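Putative ATPase Rv3679 (Mycobacterium tuberculosis H37Rv, PDB 6BS3) hydrolyses ATP as one subunit of the heterodimeric BagAB ATPase, whose activity is needed for resistance to nitric oxide and to elevated glycerol. Local coordinates at residues V52-V57 against A158-A163; G59-A64 against A90-I95; T210-L215 against E300-L305; S236-R241 against L313-V318; S264-L269 against A279-L284. All coordinates share one frame; numbering follows the deposited sequence.

In the fold
Contacts 1 and 4 pair neighbouring parallel strands at different places in one eight-stranded sheet, their centres 19 Å apart, and the nucleotide site lies between them. Contact 1 ends at Asp162, whose side chain is about 4 Å from the bound magnesium ion at nearest atoms; contact 4 holds the adenine. Contact 2 adjoins contact 1 (centres 10 Å apart), and Glu56 of the first binds the helix start of the second. Contact 3 touches contact 4 (centres 12 Å apart): Thr210 bonds by its backbone to strand 234-242. Contact 5 stands apart, its centre 33 Å from that of contact 4, joined to contact 3 along helix 278-302.

Contact 1. Residues V52-V57 against A158-A163; sequences VLLVEV and AIVVDA
Leu53 and Ile159 lie side by side and point the same way from one face of the sheet, with Ile159 CD1 resting 3.7 Å from Leu53 CB. Further along that face Val55 crosses Ile159 at a slant, and its CG2 meets the isoleucine CG2 at 3.7 Å. CG2 reaches this neighbour because it stands anti to the carbonyl carbon, while CG1 is anti to the backbone N (chi1 -178°). At the end of the row Val57 and Val161 cross at about a right angle, their CG1 methyls 4.0 Å apart. The opposite face carries Val52, whose CG1 approaches Val160 CG2 at 3.9 Å, and then Leu54, Glu56 and Asp162.

Between these two layers the strands run parallel, and four backbone bonds join them: Leu53 and Val55 each give an N-H and accept one, the partners being Ala158, Val160 and Asp162. The bond from Asp162 N to Val55 O measures 2.8 Å. Where the strands part, a water takes over, accepting from Val57 N and donating to Asp162 O.

Helix 34-46 covers the Val52 face and helix 130-146 the Leu53 face. Glu56 turns its two carboxylate oxygens to Gly62 N and Ile63 N, while Asp162 OD2 is hydrogen-bonded to Ser35 OG. A run of apolar residues ending in an aspartate beside the magnesium ion is consistent with a Walker B strand: apolar side chains pack on both faces of the pair, and Asp162, through Ser35 OG, probably helps to position that hydroxyl beside the metal.

Contact 2. Residues G59-A64 against A90-I95; sequences GRQGIA and ALAIDI
Ile63 packs against Ala90 where the short helix 62-66, which follows strand 51-56 in this P-loop NTPase fold, lies over strand 86-92 of the same sheet. From CA, the bond to CB already heads for the strand. There the side chain forks: CG2, anti to the backbone N, touches Ala90 CB at 3.9 Å. The other branch starts at CG1, beside the backbone N, and chi2 of 163° extends it, taking CD1 further across the strand. The tip CD1 comes 4.2 Å from Leu91 O and also packs on Leu54 O of the adjoining strand. Leu72 and Ile79 close in round the same side chain.

One step before the helix, at its N-cap position, Gln61 bends at chi2 and brings its carboxamide to the methyl of Ala92. OE1 and NE2 lie equally far from Ala92 CB, at 4.0 Å each. This contact is only packing; for its polar needs OE1 accepts the N-H of Leu72, which helps hold the carboxamide beside the methyl.

No direct hydrogen bond joins the segments. The link is a water, which accepts from Gly59 N at 2.9 Å and donates to Ile93 O at 2.7 Å.

Contact 3. Residues T210-L215 against E300-L305; sequences TLLEAL and EIAQQL
Leu212 sets its forked end against the methyl of Ala302, with both branches in play. CD2 is 3.7 Å from Ala302 CB, and CD1 follows at 3.9 Å, so the alanine methyl sits against the mouth of the fork. Leu212 CG stands anti to the carbonyl carbon (chi1 -69°); CD2 also packs on Val239.

Ile301 works from the helix in return, and what it meets is backbone. Its CG2 lies on the peptide between Leu212 and Glu213, 3.7 Å from Leu212 C and from Glu213 N alike. CD1, at the end of the longer branch, reaches Ala214 N at 3.8 Å. The backbone it presses on is tightly folded: Leu212 is the centre of an inverse gamma turn, closed by Glu213 N bonding to Leu211 O at 2.8 Å. Further up, Thr210 CG2 makes a looser approach to Leu305 CD1, at 4.2 Å.

No hydrogen bond crosses between the segments; apolar groups and the turn do all the touching. Thr210 ends strand 204-210, bound through its backbone to Ile238 and Asn240, and Glu213 takes the N-cap position of helix 214-229. Residues 301 and 302 of the long helix 278-302, with Leu305 beyond, thus pack on a strand-to-helix junction of the beta-alpha kind from which P-loop NTPase domains are built.

Contact 4. Residues S236-R241 against L313-V318; sequences SVIVNR and LELPTV. With ADP (adenosine-5'-diphosphate), chain C.
Leu313 both gives and takes a backbone bond, its N to Val237 O at 2.9 Å and its O from Val239 N. The third bond, Leu315 N to Val239 O, completes a parallel pair at the 312-316 side of the P-loop NTPase sheet. Past it the regular bonds stop, though Arg241 CA is still 4.1 Å from Thr317 CA, and the adenine lies against these strand ends.

Pro316 O accepts from ADP N6 at 3.0 Å, and Val318 N gives its hydrogen to ADP N1 at a nearly straight 171°. Together they read the amino group and the neighbouring ring nitrogen, a pairing that suits adenine. N6 also makes a weak bond to Asn240 OD1, bent to 129°. From the P-loop side, Thr32 O holds the ND2 of that amide.

Further back along the strands the packing is apolar. Ile238 and Leu313 lie side by side, pointing the same way, and Ile238 CG1 is 3.9 Å from Leu313 CD1. Ile238 CG2, anti to the backbone N, meets Leu315 CD1 at a slant, and Ile37 of helix 34-46 covers both.

At the far end Thr317 OG1 sits against Arg241 CB while bonding to Asn242 O. On one face of the base Arg241 CD lies over the centre of the six-membered ring, 3.8 Å from ADP C2, and Arg241 CG stands 3.6 Å from ADP C6, directly over that atom.

Contact 5. Residues S264-L269 against A279-L284; sequences SVRAGL and ADFAGL
Arg266 lays its guanidinium over one face of the Phe281 ring, while Leu269 meets the ring at its edge. The cation sits off-centre: CZ is 4.0 Å from the ring centroid, 30° off the normal. The two planes are not parallel but tilted by 31°, and NH1 comes within 3.5 Å of Phe281 CD2, near the rim. NH2 reaches Phe281 CE2 at the same distance. The chain is extended at chi2, and a bend at chi3 then turns NE back; CB and CG lie against Phe281 CE1 and CZ. This is a cation-pi contact, with the charge placed over the CD2-CE2 side of the ring.

In the ring plane, Leu269 CD1 touches Phe281 CE1 at 3.7 Å. Val265 CG1 approaches the same CE1 obliquely, at 3.9 Å. Both then turn to Leu284, whose CD2 stands 4.0 Å from Leu269 CD1, one turn along from the phenylalanine.

The axes of segments 264-269 (in helix 262-271) and 279-284 (in helix 278-302) make an angle of 116° and come no nearer than 11.8 Å, so the ring bridges much of the gap. The connecting loop adds Leu276 beside Leu269 and Leu284. Side chains of the other protein chain pack on Val265, Leu269 and Leu284, which places this helix-helix contact, far from the nucleotide site and the sheet, at the subunit interface.

Contact 1. Residues V52-V57 against A158-A163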
# COMPACT_ATOMS: atom_id res chain seq x y z
N VAL A 52 -6.25 25.93 9.08
CA VAL A 52 -6.66 24.55 8.79
C VAL A 52 -5.86 23.54 9.64
O VAL A 52 -4.65 23.70 9.83
CB VAL A 52 -6.60 24.26 7.26
CG1 VAL A 52 -6.81 22.78 6.94
CG2 VAL A 52 -7.63 25.12 6.51
N LEU A 53 -6.55 22.50 10.16
CA LEU A 53 -5.91 21.43 10.91
C LEU A 53 -5.75 20.18 10.03
O LEU A 53 -6.73 19.69 9.47
CB LEU A 53 -6.66 21.10 12.23
CG LEU A 53 -5.98 20.06 13.15
CD1 LEU A 53 -4.68 20.59 13.76
CD2 LEU A 53 -6.91 19.64 14.24
N LEU A 54 -4.50 19.68 9.92
CA LEU A 54 -4.17 18.45 9.18
C LEU A 54 -4.00 17.32 10.23
O LEU A 54 -3.12 17.38 11.09
CB LEU A 54 -2.88 18.66 8.34
CG LEU A 54 -2.33 17.45 7.57
CD1 LEU A 54 -3.35 16.92 6.51
CD2 LEU A 54 -0.97 17.77 6.98
N VAL A 55 -4.88 16.30 10.16
CA VAL A 55 -4.96 15.19 11.13
C VAL A 55 -4.56 13.83 10.55
O VAL A 55 -5.03 13.47 9.48
CB VAL A 55 -6.41 15.13 11.72
CG1 VAL A 55 -6.55 14.02 12.77
CG2 VAL A 55 -6.85 16.47 12.29
N GLU A 56 -3.73 13.07 11.28
CA GLU A 56 -3.42 11.68 10.89
C GLU A 56 -3.84 10.76 12.06
O GLU A 56 -3.76 11.18 13.21
CB GLU A 56 -2.00 11.46 10.39
CG GLU A 56 -0.93 11.55 11.47
CD GLU A 56 0.42 11.19 10.91
OE1 GLU A 56 1.34 12.02 11.05
OE2 GLU A 56 0.55 10.10 10.31
N VAL A 57 -4.36 9.56 11.77
CA VAL A 57 -5.00 8.71 12.80
C VAL A 57 -4.37 7.29 13.01
O VAL A 57 -4.87 6.56 13.87
CB VAL A 57 -6.52 8.58 12.46
CG1 VAL A 57 -7.20 9.95 12.33
CG2 VAL A 57 -6.74 7.76 11.19
N ALA A 158 -11.31 24.69 8.64
CA ALA A 158 -11.50 23.34 8.10
C ALA A 158 -10.55 22.37 8.79
O ALA A 158 -9.52 22.78 9.34
CB ALA A 158 -11.26 23.31 6.59
N ILE A 159 -10.92 21.09 8.76
CA ILE A 159 -10.14 19.97 9.27
C ILE A 159 -9.94 19.02 8.09
O ILE A 159 -10.91 18.64 7.42
CB ILE A 159 -10.85 19.23 10.46
CG1 ILE A 159 -11.34 20.21 11.58
CG2 ILE A 159 -9.98 18.08 11.03
CD1 ILE A 159 -10.36 20.94 12.37
N VAL A 160 -8.69 18.64 7.83
CA VAL A 160 -8.37 17.70 6.77
C VAL A 160 -7.78 16.46 7.43
O VAL A 160 -6.80 16.55 8.18
CB VAL A 160 -7.47 18.28 5.63
CG1 VAL A 160 -7.24 17.24 4.53
CG2 VAL A 160 -8.07 19.58 5.05
N VAL A 161 -8.43 15.32 7.23
CA VAL A 161 -7.97 14.07 7.80
C VAL A 161 -7.31 13.22 6.71
O VAL A 161 -7.92 12.95 5.67
CB VAL A 161 -9.09 13.30 8.59
CG1 VAL A 161 -8.55 12.03 9.24
CG2 VAL A 161 -9.73 14.20 9.64
N ASP A 162 -6.02 12.85 6.95
CA ASP A 162 -5.25 11.88 6.18
C ASP A 162 -5.81 10.59 6.83
O ASP A 162 -5.42 10.19 7.92
CB ASP A 162 -3.75 12.10 6.42
CG ASP A 162 -2.77 11.07 5.88
OD1 ASP A 162 -3.21 10.12 5.20
OD2 ASP A 162 -1.57 11.21 6.16
N ALA A 163 -6.87 10.06 6.21
CA ALA A 163 -7.70 8.97 6.74
C ALA A 163 -7.18 7.54 6.47
O ALA A 163 -6.33 7.36 5.59
CB ALA A 163 -9.13 9.14 6.20
O HOH W 1 -4.11 8.44 9.21

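Contact 2. Residues G59-A64 against A90-I95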
# COMPACT_ATOMS: atom_id res chain seq x y z
N GLY A 59 -0.99 6.46 13.77
CA GLY A 59 0.24 6.46 14.56
C GLY A 59 1.50 6.27 13.73
O GLY A 59 2.56 6.00 14.28
N ARG A 60 1.39 6.42 12.41
CA ARG A 60 2.47 6.22 11.45
C ARG A 60 3.43 7.42 11.30
O ARG A 60 4.45 7.28 10.61
CB ARG A 60 1.86 5.83 10.09
CG ARG A 60 1.24 4.43 10.14
CD ARG A 60 0.39 4.13 8.92
NE ARG A 60 1.20 3.98 7.72
CZ ARG A 60 0.76 4.18 6.48
NH1 ARG A 60 -0.50 4.54 6.26
NH2 ARG A 60 1.58 4.03 5.44
N GLN A 61 3.10 8.59 11.91
CA GLN A 61 3.92 9.81 11.82
C GLN A 61 4.17 10.24 10.34
O GLN A 61 5.24 10.76 10.00
CB GLN A 61 5.24 9.67 12.64
CG GLN A 61 5.06 9.68 14.17
CD GLN A 61 4.67 11.02 14.76
OE1 GLN A 61 4.78 12.09 14.13
NE2 GLN A 61 4.22 11.01 15.99
N GLY A 62 3.18 10.01 9.48
CA GLY A 62 3.21 10.38 8.06
C GLY A 62 3.35 11.86 7.80
O GLY A 62 3.94 12.25 6.78
N ILE A 63 2.81 12.71 8.69
CA ILE A 63 2.92 14.18 8.56
C ILE A 63 4.39 14.61 8.76
O ILE A 63 4.92 15.34 7.92
CB ILE A 63 1.95 14.98 9.49
CG1 ILE A 63 0.46 14.68 9.14
CG2 ILE A 63 2.24 16.49 9.38
CD1 ILE A 63 -0.57 15.08 10.25
N ALA A 64 5.04 14.14 9.87
CA ALA A 64 6.44 14.42 10.19
C ALA A 64 7.36 13.96 9.05
O ALA A 64 8.25 14.70 8.64
CB ALA A 64 6.83 13.74 11.49
N ALA A 90 -0.78 20.87 12.54
CA ALA A 90 -0.72 19.41 12.42
C ALA A 90 -1.12 18.72 13.70
O ALA A 90 -0.72 19.15 14.79
CB ALA A 90 0.69 18.96 12.01
N LEU A 91 -1.88 17.64 13.59
CA LEU A 91 -2.21 16.81 14.75
C LEU A 91 -1.97 15.32 14.47
O LEU A 91 -2.77 14.68 13.80
CB LEU A 91 -3.60 17.07 15.37
CG LEU A 91 -3.91 16.20 16.64
CD1 LEU A 91 -3.02 16.58 17.86
CD2 LEU A 91 -5.39 16.25 16.98
N ALA A 92 -0.85 14.78 14.98
CA ALA A 92 -0.57 13.34 14.86
C ALA A 92 -1.24 12.74 16.11
O ALA A 92 -0.74 12.95 17.23
CB ALA A 92 0.94 13.08 14.88
N ILE A 93 -2.44 12.15 15.96
CA ILE A 93 -3.16 11.61 17.12
C ILE A 93 -2.37 10.42 17.72
O ILE A 93 -1.97 9.51 17.01
CB ILE A 93 -4.65 11.23 16.84
CG1 ILE A 93 -5.49 12.46 16.38
CG2 ILE A 93 -5.29 10.56 18.07
CD1 ILE A 93 -6.94 12.08 15.79
N ASP A 94 -2.11 10.50 19.03
CA ASP A 94 -1.43 9.46 19.80
C ASP A 94 -2.59 8.71 20.49
O ASP A 94 -3.23 9.28 21.39
CB ASP A 94 -0.48 10.14 20.80
CG ASP A 94 0.30 9.25 21.76
OD1 ASP A 94 -0.20 8.16 22.12
OD2 ASP A 94 1.40 9.66 22.17
N ILE A 95 -2.90 7.49 20.02
CA ILE A 95 -4.03 6.68 20.51
C ILE A 95 -3.91 6.36 22.01
O ILE A 95 -4.92 6.36 22.72
CB ILE A 95 -4.30 5.40 19.64
CG1 ILE A 95 -5.71 4.82 19.89
CG2 ILE A 95 -3.22 4.31 19.82
CD1 ILE A 95 -6.83 5.63 19.37
O HOH W 2 -1.77 9.20 14.35

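Contact 3. Residues T210-L215 against E300-L305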
# COMPACT_ATOMS: atom_id res chain seq x y z
N THR A 210 -7.04 8.13 -6.08
CA THR A 210 -6.81 6.97 -6.92
C THR A 210 -5.67 7.23 -7.90
O THR A 210 -5.34 8.38 -8.18
CB THR A 210 -8.13 6.51 -7.62
OG1 THR A 210 -7.92 5.20 -8.16
CG2 THR A 210 -8.60 7.47 -8.73
N LEU A 211 -5.09 6.14 -8.42
CA LEU A 211 -4.11 6.15 -9.51
C LEU A 211 -4.83 5.50 -10.69
O LEU A 211 -5.80 4.76 -10.49
CB LEU A 211 -2.82 5.37 -9.15
CG LEU A 211 -1.97 5.92 -7.98
CD1 LEU A 211 -0.90 4.93 -7.59
CD2 LEU A 211 -1.33 7.28 -8.30
N LEU A 212 -4.39 5.81 -11.93
CA LEU A 212 -5.00 5.19 -13.11
C LEU A 212 -4.41 3.79 -13.30
O LEU A 212 -3.72 3.50 -14.28
CB LEU A 212 -4.93 6.08 -14.38
CG LEU A 212 -5.80 7.36 -14.36
CD1 LEU A 212 -5.87 8.01 -15.74
CD2 LEU A 212 -7.23 7.08 -13.84
N GLU A 213 -4.66 2.94 -12.30
CA GLU A 213 -4.24 1.54 -12.17
C GLU A 213 -5.45 0.76 -11.70
O GLU A 213 -6.29 1.31 -11.00
CB GLU A 213 -3.08 1.42 -11.17
CG GLU A 213 -1.80 2.07 -11.68
CD GLU A 213 -0.68 2.25 -10.68
OE1 GLU A 213 -0.69 1.57 -9.62
OE2 GLU A 213 0.22 3.07 -10.96
N ALA A 214 -5.56 -0.49 -12.12
CA ALA A 214 -6.71 -1.38 -11.88
C ALA A 214 -7.19 -1.49 -10.43
O ALA A 214 -8.37 -1.24 -10.18
CB ALA A 214 -6.41 -2.78 -12.43
N LEU A 215 -6.29 -1.85 -9.49
CA LEU A 215 -6.62 -2.03 -8.08
C LEU A 215 -7.02 -0.72 -7.38
O LEU A 215 -8.08 -0.74 -6.74
CB LEU A 215 -5.51 -2.78 -7.32
CG LEU A 215 -5.23 -4.23 -7.75
CD1 LEU A 215 -4.10 -4.81 -6.93
CD2 LEU A 215 -6.47 -5.13 -7.61
N GLU A 300 -8.71 3.26 -20.40
CA GLU A 300 -9.63 2.13 -20.26
C GLU A 300 -9.99 1.91 -18.78
O GLU A 300 -11.13 1.58 -18.46
CB GLU A 300 -8.98 0.86 -20.82
CG GLU A 300 -9.96 -0.16 -21.38
CD GLU A 300 -9.29 -1.42 -21.90
OE1 GLU A 300 -8.38 -1.31 -22.76
OE2 GLU A 300 -9.68 -2.53 -21.45
N ILE A 301 -8.99 2.09 -17.89
CA ILE A 301 -9.12 1.99 -16.43
C ILE A 301 -9.95 3.20 -15.92
O ILE A 301 -10.91 3.00 -15.17
CB ILE A 301 -7.69 1.88 -15.79
CG1 ILE A 301 -7.15 0.43 -15.90
CG2 ILE A 301 -7.67 2.37 -14.32
CD1 ILE A 301 -5.56 0.23 -15.89
N ALA A 302 -9.58 4.43 -16.37
CA ALA A 302 -10.24 5.70 -16.05
C ALA A 302 -11.72 5.72 -16.45
O ALA A 302 -12.53 6.31 -15.72
CB ALA A 302 -9.51 6.86 -16.74
N GLN A 303 -12.08 5.07 -17.57
CA GLN A 303 -13.46 4.95 -18.07
C GLN A 303 -14.42 4.33 -17.03
O GLN A 303 -15.59 4.69 -17.00
CB GLN A 303 -13.49 4.16 -19.40
CG GLN A 303 -14.86 4.03 -20.08
CD GLN A 303 -14.76 3.60 -21.52
OE1 GLN A 303 -14.99 4.38 -22.44
NE2 GLN A 303 -14.40 2.33 -21.75
N GLN A 304 -13.91 3.43 -16.16
CA GLN A 304 -14.70 2.79 -15.09
C GLN A 304 -15.25 3.81 -14.06
O GLN A 304 -16.25 3.51 -13.40
CB GLN A 304 -13.86 1.74 -14.36
CG GLN A 304 -13.53 0.49 -15.17
CD GLN A 304 -12.71 -0.44 -14.32
OE1 GLN A 304 -11.48 -0.35 -14.25
NE2 GLN A 304 -13.38 -1.35 -13.62
N LEU A 305 -14.58 4.98 -13.92
CA LEU A 305 -14.99 6.05 -13.00
C LEU A 305 -16.12 6.89 -13.62
O LEU A 305 -16.86 7.53 -12.87
CB LEU A 305 -13.80 6.97 -12.64
CG LEU A 305 -12.56 6.38 -11.92
CD1 LEU A 305 -11.43 7.41 -11.84
CD2 LEU A 305 -12.89 5.86 -10.51

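Contact 4. Residues S236-R241 against L313-V318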
# COMPACT_ATOMS: atom_id res chain seq x y z
N SER A 236 -15.01 14.33 -3.65
CA SER A 236 -14.43 14.23 -4.98
C SER A 236 -13.59 12.97 -5.16
O SER A 236 -13.05 12.44 -4.19
CB SER A 236 -13.52 15.43 -5.24
OG SER A 236 -14.22 16.65 -5.47
N VAL A 237 -13.42 12.53 -6.40
CA VAL A 237 -12.45 11.48 -6.73
C VAL A 237 -11.22 12.28 -7.22
O VAL A 237 -11.36 13.14 -8.08
CB VAL A 237 -12.95 10.44 -7.77
CG1 VAL A 237 -11.79 9.57 -8.29
CG2 VAL A 237 -14.04 9.56 -7.18
N ILE A 238 -10.05 12.06 -6.61
CA ILE A 238 -8.82 12.76 -6.97
C ILE A 238 -7.89 11.80 -7.68
O ILE A 238 -7.36 10.87 -7.06
CB ILE A 238 -8.16 13.46 -5.75
CG1 ILE A 238 -9.18 14.35 -5.00
CG2 ILE A 238 -6.89 14.24 -6.16
CD1 ILE A 238 -8.70 15.03 -3.59
N VAL A 239 -7.73 11.99 -9.00
CA VAL A 239 -6.85 11.17 -9.83
C VAL A 239 -5.45 11.75 -9.76
O VAL A 239 -5.18 12.79 -10.36
CB VAL A 239 -7.35 10.93 -11.30
CG1 VAL A 239 -6.35 10.07 -12.08
CG2 VAL A 239 -8.73 10.29 -11.33
N ASN A 240 -4.58 11.09 -9.00
CA ASN A 240 -3.19 11.50 -8.80
C ASN A 240 -2.26 10.95 -9.89
O ASN A 240 -2.61 10.00 -10.61
CB ASN A 240 -2.72 11.01 -7.41
CG ASN A 240 -1.51 11.72 -6.86
OD1 ASN A 240 -1.17 12.85 -7.25
ND2 ASN A 240 -0.82 11.07 -5.93
N ARG A 241 -1.07 11.57 -10.00
CA ARG A 241 0.06 11.22 -10.88
C ARG A 241 -0.33 11.00 -12.34
O ARG A 241 -0.01 9.96 -12.93
CB ARG A 241 0.89 10.04 -10.36
CG ARG A 241 1.32 10.18 -8.92
CD ARG A 241 2.55 9.37 -8.59
NE ARG A 241 2.38 7.95 -8.89
CZ ARG A 241 3.33 7.04 -8.73
NH1 ARG A 241 4.51 7.38 -8.23
NH2 ARG A 241 3.10 5.78 -9.06
N LEU A 313 -11.11 15.45 -9.76
CA LEU A 313 -9.94 16.32 -9.73
C LEU A 313 -8.75 15.51 -10.27
O LEU A 313 -8.75 14.28 -10.15
CB LEU A 313 -9.65 16.84 -8.28
CG LEU A 313 -10.71 17.78 -7.64
CD1 LEU A 313 -10.55 17.87 -6.14
CD2 LEU A 313 -10.65 19.18 -8.25
N GLU A 314 -7.76 16.20 -10.87
CA GLU A 314 -6.57 15.60 -11.47
C GLU A 314 -5.33 16.36 -11.02
O GLU A 314 -5.28 17.58 -11.16
CB GLU A 314 -6.60 15.64 -13.01
CG GLU A 314 -7.76 14.93 -13.69
CD GLU A 314 -9.10 15.64 -13.59
OE1 GLU A 314 -9.11 16.89 -13.54
OE2 GLU A 314 -10.13 14.94 -13.54
N LEU A 315 -4.32 15.62 -10.56
CA LEU A 315 -3.04 16.17 -10.17
C LEU A 315 -1.94 15.59 -11.06
O LEU A 315 -2.06 14.45 -11.52
CB LEU A 315 -2.75 15.88 -8.68
CG LEU A 315 -3.71 16.55 -7.68
CD1 LEU A 315 -3.44 16.05 -6.29
CD2 LEU A 315 -3.57 18.07 -7.72
N PRO A 316 -0.89 16.39 -11.36
CA PRO A 316 0.20 15.86 -12.19
C PRO A 316 1.18 15.00 -11.36
O PRO A 316 1.01 14.83 -10.15
CB PRO A 316 0.88 17.13 -12.70
CG PRO A 316 0.75 18.09 -11.53
CD PRO A 316 -0.60 17.77 -10.92
N THR A 317 2.20 14.46 -12.04
CA THR A 317 3.29 13.72 -11.45
C THR A 317 4.40 14.75 -11.20
O THR A 317 4.79 15.47 -12.13
CB THR A 317 3.82 12.65 -12.43
OG1 THR A 317 2.81 11.68 -12.70
CG2 THR A 317 5.10 11.96 -11.93
N VAL A 318 4.91 14.80 -9.97
CA VAL A 318 6.06 15.62 -9.57
C VAL A 318 7.29 14.78 -10.01
O VAL A 318 7.46 13.65 -9.56
CB VAL A 318 6.02 15.94 -8.05
CG1 VAL A 318 7.34 16.54 -7.59
CG2 VAL A 318 4.86 16.87 -7.71
PB ADP C . -0.49 7.15 0.75
O1B ADP C . -0.55 8.01 2.03
O2B ADP C . 0.20 5.80 1.08
O3B ADP C . -1.82 6.95 0.07
PA ADP C . 1.72 8.92 -0.15
O1A ADP C . 2.68 8.50 0.97
O2A ADP C . 1.22 10.30 0.04
O3A ADP C . 0.51 7.89 -0.24
O5' ADP C . 2.33 8.64 -1.59
C5' ADP C . 2.98 7.43 -2.03
C4' ADP C . 4.27 7.81 -2.71
O4' ADP C . 3.98 8.56 -3.91
C3' ADP C . 5.23 8.69 -1.90
O3' ADP C . 6.57 8.31 -2.17
C2' ADP C . 4.91 10.10 -2.41
O2' ADP C . 5.97 11.03 -2.24
C1' ADP C . 4.60 9.83 -3.88
N9 ADP C . 3.71 10.79 -4.52
C8 ADP C . 2.45 11.16 -4.12
N7 ADP C . 1.85 11.99 -4.94
C5 ADP C . 2.79 12.20 -5.95
C6 ADP C . 2.76 12.96 -7.14
N6 ADP C . 1.73 13.72 -7.51
N1 ADP C . 3.84 12.90 -7.95
C2 ADP C . 4.88 12.15 -7.58
N3 ADP C . 5.03 11.41 -6.48
C4 ADP C . 3.94 11.47 -5.70

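Contact 5. Residues S264-L269 against A279-L284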
# COMPACT_ATOMS: atom_id res chain seq x y z
N SER A 264 5.53 10.15 -42.44
CA SER A 264 5.24 11.45 -41.82
C SER A 264 6.28 11.80 -40.74
O SER A 264 6.69 12.96 -40.65
CB SER A 264 3.83 11.46 -41.23
OG SER A 264 3.48 12.73 -40.71
N VAL A 265 6.71 10.79 -39.93
CA VAL A 265 7.71 10.93 -38.86
C VAL A 265 9.09 11.27 -39.46
O VAL A 265 9.72 12.22 -39.00
CB VAL A 265 7.75 9.69 -37.91
CG1 VAL A 265 8.78 9.88 -36.80
CG2 VAL A 265 6.38 9.41 -37.30
N ARG A 266 9.52 10.52 -40.50
CA ARG A 266 10.78 10.72 -41.23
C ARG A 266 10.85 12.11 -41.87
O ARG A 266 11.92 12.74 -41.86
CB ARG A 266 10.98 9.62 -42.30
CG ARG A 266 12.38 9.01 -42.29
CD ARG A 266 12.62 8.09 -43.48
NE ARG A 266 11.87 6.84 -43.40
CZ ARG A 266 12.30 5.73 -42.80
NH1 ARG A 266 13.49 5.70 -42.21
NH2 ARG A 266 11.54 4.64 -42.78
N ALA A 267 9.71 12.59 -42.41
CA ALA A 267 9.56 13.91 -43.05
C ALA A 267 9.72 15.03 -42.02
O ALA A 267 10.48 15.97 -42.27
CB ALA A 267 8.21 14.01 -43.74
N GLY A 268 9.02 14.92 -40.89
CA GLY A 268 9.08 15.88 -39.80
C GLY A 268 10.43 15.92 -39.10
O GLY A 268 10.78 16.94 -38.49
N LEU A 269 11.20 14.82 -39.19
CA LEU A 269 12.55 14.71 -38.63
C LEU A 269 13.53 15.45 -39.54
O LEU A 269 14.42 16.13 -39.03
CB LEU A 269 12.97 13.24 -38.43
CG LEU A 269 12.50 12.55 -37.14
CD1 LEU A 269 12.43 11.05 -37.32
CD2 LEU A 269 13.40 12.88 -35.96
N ALA A 279 18.09 1.35 -37.20
CA ALA A 279 17.95 0.76 -35.85
C ALA A 279 17.44 1.78 -34.82
O ALA A 279 16.78 1.40 -33.84
CB ALA A 279 19.27 0.16 -35.40
N ASP A 280 17.77 3.07 -35.02
CA ASP A 280 17.36 4.17 -34.14
C ASP A 280 15.98 4.69 -34.51
O ASP A 280 15.21 5.05 -33.61
CB ASP A 280 18.40 5.31 -34.15
CG ASP A 280 19.69 4.97 -33.43
OD1 ASP A 280 19.62 4.53 -32.26
OD2 ASP A 280 20.77 5.14 -34.04
N PHE A 281 15.65 4.71 -35.82
CA PHE A 281 14.34 5.15 -36.31
C PHE A 281 13.27 4.14 -35.90
O PHE A 281 12.22 4.55 -35.40
CB PHE A 281 14.34 5.41 -37.83
CG PHE A 281 13.03 5.92 -38.36
CD1 PHE A 281 12.66 7.26 -38.19
CD2 PHE A 281 12.14 5.08 -39.02
CE1 PHE A 281 11.43 7.73 -38.66
CE2 PHE A 281 10.92 5.55 -39.50
CZ PHE A 281 10.57 6.87 -39.31
N ALA A 282 13.55 2.82 -36.09
CA ALA A 282 12.64 1.74 -35.69
C ALA A 282 12.41 1.76 -34.17
O ALA A 282 11.27 1.60 -33.73
CB ALA A 282 13.21 0.39 -36.10
N GLY A 283 13.49 2.00 -33.41
CA GLY A 283 13.49 2.08 -31.96
C GLY A 283 12.66 3.23 -31.43
O GLY A 283 11.95 3.07 -30.43
N LEU A 284 12.73 4.39 -32.12
CA LEU A 284 11.98 5.61 -31.81
C LEU A 284 10.47 5.36 -32.03
O LEU A 284 9.65 5.85 -31.24
CB LEU A 284 12.49 6.77 -32.70
CG LEU A 284 11.68 8.07 -32.76
CD1 LEU A 284 11.98 8.97 -31.58
CD2 LEU A 284 11.94 8.80 -34.06